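Local coordinates for putative uncharacterized protein (Ustilago maydis, PDB 4GNX) that probably serves as one subunit of the heterotrimeric replication protein A, which binds single-stranded DNA, joining an OB fold to a C-terminal helix, at residues D61-I66 / F122-A127; R112-I115 / E119-F122. All blocks are in the same frame, centred on the assembly; numbering follows the deposited sequence.

Contact 1 (D61-I66 / F122-A127); sequences DGTGQI and FHRLEA
Arg124 reaches out from helix 117-135 and meets the turn at Asp61-Thr63 with one guanidinium nitrogen. The polar part of this meeting is slight: NH2 of Arg124 points at the backbone O of Asp61 across 3.5 Å, a weak hydrogen bond with an N-H...O angle of 151°. The oxygen lies at the guanidinium edge, in its plane. With CG beside the backbone N (chi1 -76°) and the chain extended from there to NE, the arginine spans the gap from a helix whose nearest CA, its own, is 9.8 Å from that of Asp61. A single van der Waals contact adds to this, the methyl CG2 of Thr63 lying 3.7 Å from Arg124 NH2 and oblique to the guanidinium, the two side chains approaching from opposite directions.

Bonds inside the turn give it its shape. Asp61 OD1 accepts from Thr63 N at 2.8 Å, from above the carboxylate plane, and from Thr63 OG1, also at 2.8 Å, on the syn side. Beyond the turn, Asp61 OD2 takes the backbone N of Ile14 and Thr63 OG1 pairs with that of Arg15, while Arg124 NH1 bonds to Ser103 OG of a neighbouring subunit. The arrangement is an Asx turn in the hairpin loop between strands 54-60 and 65-71 of an OB-fold barrel, touched by the C-terminal helix where another subunit also packs.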
ATOM      1  N   ASP B  61      18.104 -14.049   8.377  1.00 29.16           N
ATOM      2  CA  ASP B  61      17.417 -12.745   8.333  1.00 28.20           C
ATOM      3  C   ASP B  61      17.112 -12.174   9.724  1.00 29.65           C
ATOM      4  O   ASP B  61      16.092 -11.517   9.921  1.00 28.92           O
ATOM      5  CB  ASP B  61      16.092 -12.890   7.593  1.00 28.28           C
ATOM      6  CG  ASP B  61      15.041 -13.700   8.394  1.00 31.87           C
ATOM      7  OD1 ASP B  61      15.385 -14.230   9.488  1.00 35.25           O
ATOM      8  OD2 ASP B  61      13.865 -13.814   7.941  1.00 31.80           O
ATOM      9  N   GLY B  62      17.958 -12.464  10.708  1.00 31.49           N
ATOM     10  CA  GLY B  62      17.765 -11.939  12.043  1.00 32.62           C
ATOM     11  C   GLY B  62      16.638 -12.598  12.812  1.00 33.99           C
ATOM     12  O   GLY B  62      16.443 -12.303  14.003  1.00 36.25           O
ATOM     13  N   THR B  63      15.883 -13.479  12.156  1.00 32.02           N
ATOM     14  CA  THR B  63      14.781 -14.134  12.847  1.00 33.16           C
ATOM     15  C   THR B  63      14.977 -15.645  12.994  1.00 33.87           C
ATOM     16  O   THR B  63      14.335 -16.293  13.833  1.00 34.61           O
ATOM     17  CB  THR B  63      13.415 -13.824  12.197  1.00 33.10           C
ATOM     18  OG1 THR B  63      13.138 -14.758  11.132  1.00 34.63           O
ATOM     19  CG2 THR B  63      13.370 -12.399  11.686  1.00 31.37           C
ATOM     20  N   GLY B  64      15.857 -16.192  12.160  1.00 33.56           N
ATOM     21  CA  GLY B  64      16.236 -17.611  12.194  1.00 35.05           C
ATOM     22  C   GLY B  64      17.128 -17.872  10.993  1.00 34.75           C
ATOM     23  O   GLY B  64      17.382 -16.951  10.215  1.00 34.36           O
ATOM     24  N   GLN B  65      17.592 -19.111  10.836  1.00 35.92           N
ATOM     25  CA  GLN B  65      18.489 -19.501   9.758  1.00 35.96           C
ATOM     26  C   GLN B  65      17.913 -20.685   8.973  1.00 36.00           C
ATOM     27  O   GLN B  65      17.298 -21.567   9.546  1.00 38.73           O
ATOM     28  CB  GLN B  65      19.854 -19.832  10.359  1.00 40.04           C
ATOM     29  CG  GLN B  65      20.903 -20.399   9.409  1.00 42.88           C
ATOM     30  CD  GLN B  65      20.693 -21.878   9.118  1.00 46.22           C
ATOM     31  OE1 GLN B  65      21.113 -22.376   8.073  1.00 47.93           O
ATOM     32  NE2 GLN B  65      20.031 -22.587  10.038  1.00 47.65           N
ATOM     33  N   ILE B  66      18.097 -20.709   7.663  1.00 34.57           N
ATOM     34  CA  ILE B  66      17.621 -21.836   6.883  1.00 35.83           C
ATOM     35  C   ILE B  66      18.501 -22.048   5.666  1.00 37.45           C
ATOM     36  O   ILE B  66      19.210 -21.126   5.261  1.00 35.42           O
ATOM     37  CB  ILE B  66      16.139 -21.695   6.482  1.00 33.49           C
ATOM     38  CG1 ILE B  66      15.607 -23.038   6.002  1.00 35.37           C
ATOM     39  CG2 ILE B  66      15.964 -20.604   5.430  1.00 31.11           C
ATOM     40  CD1 ILE B  66      14.104 -23.097   5.944  1.00 35.05           C
ATOM     41  N   PHE B 122      11.087  -3.022   3.519  1.00 33.32           N
ATOM     42  CA  PHE B 122       9.782  -3.254   2.888  1.00 32.36           C
ATOM     43  C   PHE B 122       9.334  -4.673   3.105  1.00 29.85           C
ATOM     44  O   PHE B 122       8.175  -4.941   3.396  1.00 28.92           O
ATOM     45  CB  PHE B 122       9.892  -3.000   1.392  1.00 33.37           C
ATOM     46  CG  PHE B 122       8.732  -3.512   0.602  1.00 32.86           C
ATOM     47  CD1 PHE B 122       7.612  -2.702   0.374  1.00 34.76           C
ATOM     48  CD2 PHE B 122       8.763  -4.781   0.054  1.00 30.97           C
ATOM     49  CE1 PHE B 122       6.540  -3.163  -0.370  1.00 34.68           C
ATOM     50  CE2 PHE B 122       7.692  -5.236  -0.692  1.00 32.08           C
ATOM     51  CZ  PHE B 122       6.583  -4.429  -0.898  1.00 33.43           C
ATOM     52  N   HIS B 123      10.275  -5.595   2.979  1.00 29.77           N
ATOM     53  CA  HIS B 123       9.927  -6.990   3.172  1.00 28.91           C
ATOM     54  C   HIS B 123       9.403  -7.403   4.551  1.00 28.10           C
ATOM     55  O   HIS B 123       8.508  -8.263   4.635  1.00 27.70           O
ATOM     56  CB  HIS B 123      11.054  -7.909   2.777  1.00 28.12           C
ATOM     57  CG  HIS B 123      10.726  -9.315   3.063  1.00 28.21           C
ATOM     58  ND1 HIS B 123       9.660  -9.918   2.488  1.00 30.36           N
ATOM     59  CD2 HIS B 123      11.257 -10.216   3.965  1.00 28.03           C
ATOM     60  CE1 HIS B 123       9.550 -11.179   2.960  1.00 29.34           C
ATOM     61  NE2 HIS B 123      10.527 -11.364   3.859  1.00 29.68           N
ATOM     62  N   ARG B 124       9.965  -6.850   5.633  1.00 26.98           N
ATOM     63  CA  ARG B 124       9.468  -7.192   6.954  1.00 27.01           C
ATOM     64  C   ARG B 124       8.014  -6.769   7.086  1.00 28.90           C
ATOM     65  O   ARG B 124       7.173  -7.503   7.642  1.00 29.50           O
ATOM     66  CB  ARG B 124      10.283  -6.516   8.031  1.00 28.13           C
ATOM     67  CG  ARG B 124      11.634  -7.157   8.259  1.00 27.41           C
ATOM     68  CD  ARG B 124      12.206  -6.757   9.593  1.00 28.26           C
ATOM     69  NE  ARG B 124      13.193  -7.747  10.014  1.00 29.13           N
ATOM     70  CZ  ARG B 124      13.596  -7.943  11.268  1.00 29.93           C
ATOM     71  NH1 ARG B 124      13.093  -7.220  12.260  1.00 30.98           N
ATOM     72  NH2 ARG B 124      14.504  -8.878  11.519  1.00 30.23           N
ATOM     73  N   LEU B 125       7.711  -5.596   6.535  1.00 29.70           N
ATOM     74  CA  LEU B 125       6.369  -5.037   6.616  1.00 30.23           C
ATOM     75  C   LEU B 125       5.401  -5.852   5.794  1.00 31.36           C
ATOM     76  O   LEU B 125       4.222  -5.967   6.125  1.00 33.06           O
ATOM     77  CB  LEU B 125       6.360  -3.578   6.178  1.00 30.70           C
ATOM     78  CG  LEU B 125       7.207  -2.636   7.047  1.00 31.96           C
ATOM     79  CD1 LEU B 125       7.191  -1.216   6.508  1.00 34.54           C
ATOM     80  CD2 LEU B 125       6.750  -2.643   8.499  1.00 32.40           C
ATOM     81  N   GLU B 126       5.896  -6.428   4.714  1.00 31.91           N
ATOM     82  CA  GLU B 126       5.019  -7.138   3.822  1.00 33.00           C
ATOM     83  C   GLU B 126       4.585  -8.415   4.512  1.00 29.90           C
ATOM     84  O   GLU B 126       3.423  -8.806   4.423  1.00 29.65           O
ATOM     85  CB  GLU B 126       5.732  -7.415   2.508  1.00 37.76           C
ATOM     86  CG  GLU B 126       4.789  -7.434   1.312  1.00 45.02           C
ATOM     87  CD  GLU B 126       5.459  -7.827   0.000  1.00 49.20           C
ATOM     88  OE1 GLU B 126       4.743  -7.716  -1.036  1.00 52.31           O
ATOM     89  OE2 GLU B 126       6.669  -8.240   0.009  1.00 48.74           O
ATOM     90  N   ALA B 127       5.517  -9.029   5.245  1.00 27.60           N
ATOM     91  CA  ALA B 127       5.236 -10.225   6.052  1.00 25.49           C
ATOM     92  C   ALA B 127       4.262  -9.926   7.160  1.00 25.25           C
ATOM     93  O   ALA B 127       3.347 -10.704   7.410  1.00 25.96           O
ATOM     94  CB  ALA B 127       6.503 -10.798   6.642  1.00 24.81           C
TER

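Contact 2 (R112-I115 / E119-F122); sequences RPVI and EVMF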
ATOM      1  N   ARG B 112      18.183 -13.263  -6.040  1.00 44.20           N
ATOM      2  CA  ARG B 112      18.799 -12.044  -6.540  1.00 44.37           C
ATOM      3  C   ARG B 112      19.340 -11.087  -5.453  1.00 41.64           C
ATOM      4  O   ARG B 112      18.688 -10.848  -4.428  1.00 39.66           O
ATOM      5  CB  ARG B 112      17.786 -11.344  -7.427  1.00 45.88           C
ATOM      6  CG  ARG B 112      17.884  -9.838  -7.416  1.00 47.00           C
ATOM      7  CD  ARG B 112      16.561  -9.223  -7.814  1.00 47.83           C
ATOM      8  NE  ARG B 112      15.681  -9.051  -6.672  1.00 44.93           N
ATOM      9  CZ  ARG B 112      14.517  -8.428  -6.748  1.00 46.21           C
ATOM     10  NH1 ARG B 112      14.118  -7.935  -7.913  1.00 52.77           N
ATOM     11  NH2 ARG B 112      13.754  -8.295  -5.682  1.00 42.36           N
ATOM     12  N   PRO B 113      20.547 -10.555  -5.663  1.00 42.17           N
ATOM     13  CA  PRO B 113      21.068  -9.490  -4.833  1.00 41.57           C
ATOM     14  C   PRO B 113      20.069  -8.374  -4.686  1.00 41.79           C
ATOM     15  O   PRO B 113      19.727  -7.728  -5.668  1.00 45.49           O
ATOM     16  CB  PRO B 113      22.245  -8.978  -5.637  1.00 44.00           C
ATOM     17  CG  PRO B 113      22.727 -10.168  -6.371  1.00 45.84           C
ATOM     18  CD  PRO B 113      21.603 -11.157  -6.478  1.00 44.61           C
ATOM     19  N   VAL B 114      19.625  -8.158  -3.460  1.00 39.59           N
ATOM     20  CA  VAL B 114      18.777  -7.035  -3.103  1.00 41.10           C
ATOM     21  C   VAL B 114      19.152  -5.668  -3.736  1.00 46.21           C
ATOM     22  O   VAL B 114      20.331  -5.285  -3.802  1.00 46.90           O
ATOM     23  CB  VAL B 114      18.672  -6.928  -1.577  1.00 38.91           C
ATOM     24  CG1 VAL B 114      18.128  -5.574  -1.146  1.00 39.59           C
ATOM     25  CG2 VAL B 114      17.766  -8.035  -1.065  1.00 37.04           C
ATOM     26  N   ILE B 115      18.107  -4.957  -4.186  1.00 49.35           N
ATOM     27  CA  ILE B 115      18.218  -3.711  -4.951  1.00 55.33           C
ATOM     28  C   ILE B 115      18.872  -2.588  -4.119  1.00 56.06           C
ATOM     29  O   ILE B 115      19.957  -2.070  -4.472  1.00 59.03           O
ATOM     30  CB  ILE B 115      16.832  -3.253  -5.537  1.00 58.02           C
ATOM     31  CG1 ILE B 115      16.101  -4.415  -6.243  1.00 58.49           C
ATOM     32  CG2 ILE B 115      17.011  -2.079  -6.501  1.00 61.82           C
ATOM     33  CD1 ILE B 115      14.853  -4.026  -7.027  1.00 59.07           C
ATOM     34  N   GLU B 119      14.463  -2.282   0.471  1.00 32.35           N
ATOM     35  CA  GLU B 119      13.718  -3.485   0.174  1.00 30.80           C
ATOM     36  C   GLU B 119      13.663  -4.437   1.367  1.00 28.38           C
ATOM     37  O   GLU B 119      12.604  -5.031   1.654  1.00 27.10           O
ATOM     38  CB  GLU B 119      14.294  -4.207  -1.023  1.00 32.59           C
ATOM     39  CG  GLU B 119      13.431  -5.396  -1.445  1.00 32.14           C
ATOM     40  CD  GLU B 119      13.913  -6.088  -2.716  1.00 34.43           C
ATOM     41  OE1 GLU B 119      15.063  -5.855  -3.177  1.00 36.40           O
ATOM     42  OE2 GLU B 119      13.125  -6.882  -3.260  1.00 34.90           O
ATOM     43  N   VAL B 120      14.797  -4.590   2.055  1.00 28.08           N
ATOM     44  CA  VAL B 120      14.868  -5.388   3.276  1.00 27.10           C
ATOM     45  C   VAL B 120      13.809  -4.906   4.278  1.00 28.70           C
ATOM     46  O   VAL B 120      13.082  -5.702   4.899  1.00 27.96           O
ATOM     47  CB  VAL B 120      16.228  -5.268   3.940  1.00 27.98           C
ATOM     48  CG1 VAL B 120      16.319  -6.245   5.093  1.00 26.59           C
ATOM     49  CG2 VAL B 120      17.358  -5.513   2.940  1.00 29.43           C
ATOM     50  N   MET B 121      13.696  -3.590   4.409  1.00 30.54           N
ATOM     51  CA  MET B 121      12.715  -3.022   5.305  1.00 31.48           C
ATOM     52  C   MET B 121      11.316  -3.282   4.799  1.00 32.25           C
ATOM     53  O   MET B 121      10.459  -3.724   5.546  1.00 34.31           O
ATOM     54  CB  MET B 121      12.983  -1.536   5.512  1.00 33.65           C
ATOM     55  CG  MET B 121      14.369  -1.281   6.086  1.00 34.39           C
ATOM     56  SD  MET B 121      14.495  -1.916   7.773  1.00 33.40           S
ATOM     57  CE  MET B 121      15.352  -3.482   7.629  1.00 30.28           C
ATOM     58  N   PHE B 122      11.087  -3.022   3.519  1.00 33.32           N
ATOM     59  CA  PHE B 122       9.782  -3.254   2.888  1.00 32.36           C
ATOM     60  C   PHE B 122       9.334  -4.673   3.105  1.00 29.85           C
ATOM     61  O   PHE B 122       8.175  -4.941   3.396  1.00 28.92           O
ATOM     62  CB  PHE B 122       9.892  -3.000   1.392  1.00 33.37           C
ATOM     63  CG  PHE B 122       8.732  -3.512   0.602  1.00 32.86           C
ATOM     64  CD1 PHE B 122       7.612  -2.702   0.374  1.00 34.76           C
ATOM     65  CD2 PHE B 122       8.763  -4.781   0.054  1.00 30.97           C
ATOM     66  CE1 PHE B 122       6.540  -3.163  -0.370  1.00 34.68           C
ATOM     67  CE2 PHE B 122       7.692  -5.236  -0.692  1.00 32.08           C
ATOM     68  CZ  PHE B 122       6.583  -4.429  -0.898  1.00 33.43           C
TER
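Glu119 uses both carboxylate oxygens, OE2 toward Arg112 of strand 110-113 and OE1 toward Ile115 just beyond it. Its OE2 forms a salt bridge with Arg112 NH2 at 2.9 Å, the guanidinium and carboxylate planes being turned 69° from each other, so the two groups do not pair flat. Arg92 NH1, from strand 90-100, makes a second salt bridge to the same OE2; two positive charges therefore probably favour the ionised carboxylate. The other oxygen, OE1, accepts a weak but nearly straight hydrogen bond from Ile115 N, 3.3 Å long at 170°. Glu119 gets there by keeping CG anti to its backbone N (chi1 -174°) and running out extended from the helix.

Aliphatic carbons pack against the same OE1. Ile115 CG1 lies 3.5 Å from Glu119 OE1, and Val114 CG1 sits 3.7 Å from that oxygen while also facing Glu119 CB. The apolar packing lies further in, where Val114 CG1 meets Val120 CG2 at 4.2 Å, and both valines also touch Tyr90 and Val42. Phe429 of a neighbouring subunit packs on Ile115 and Glu119. This is the short connection from the last OB-fold strand into the C-terminal helix which, in replication protein A, joins the three-helix bundle of the trimer core.

Both contacts end on helix 117-135, contact 2 using the helix just after its start and contact 1 the turns that follow. Their centres are 11 Å apart. On the barrel side both reach the same mixed sheet: contact 1 at the loop leading into strand 65-71, contact 2 at the end of strand 110-113. Residues 61-66 come first in sequence, whereas 112-115 is followed, after a single residue, by the helix. A local join and a distant one thus attach the same helix to the OB fold. The segments overlap at Phe122, which makes neither contact itself; its ring meets Phe429 of a neighbouring subunit instead, consistent with a helix that links the barrel to the trimer.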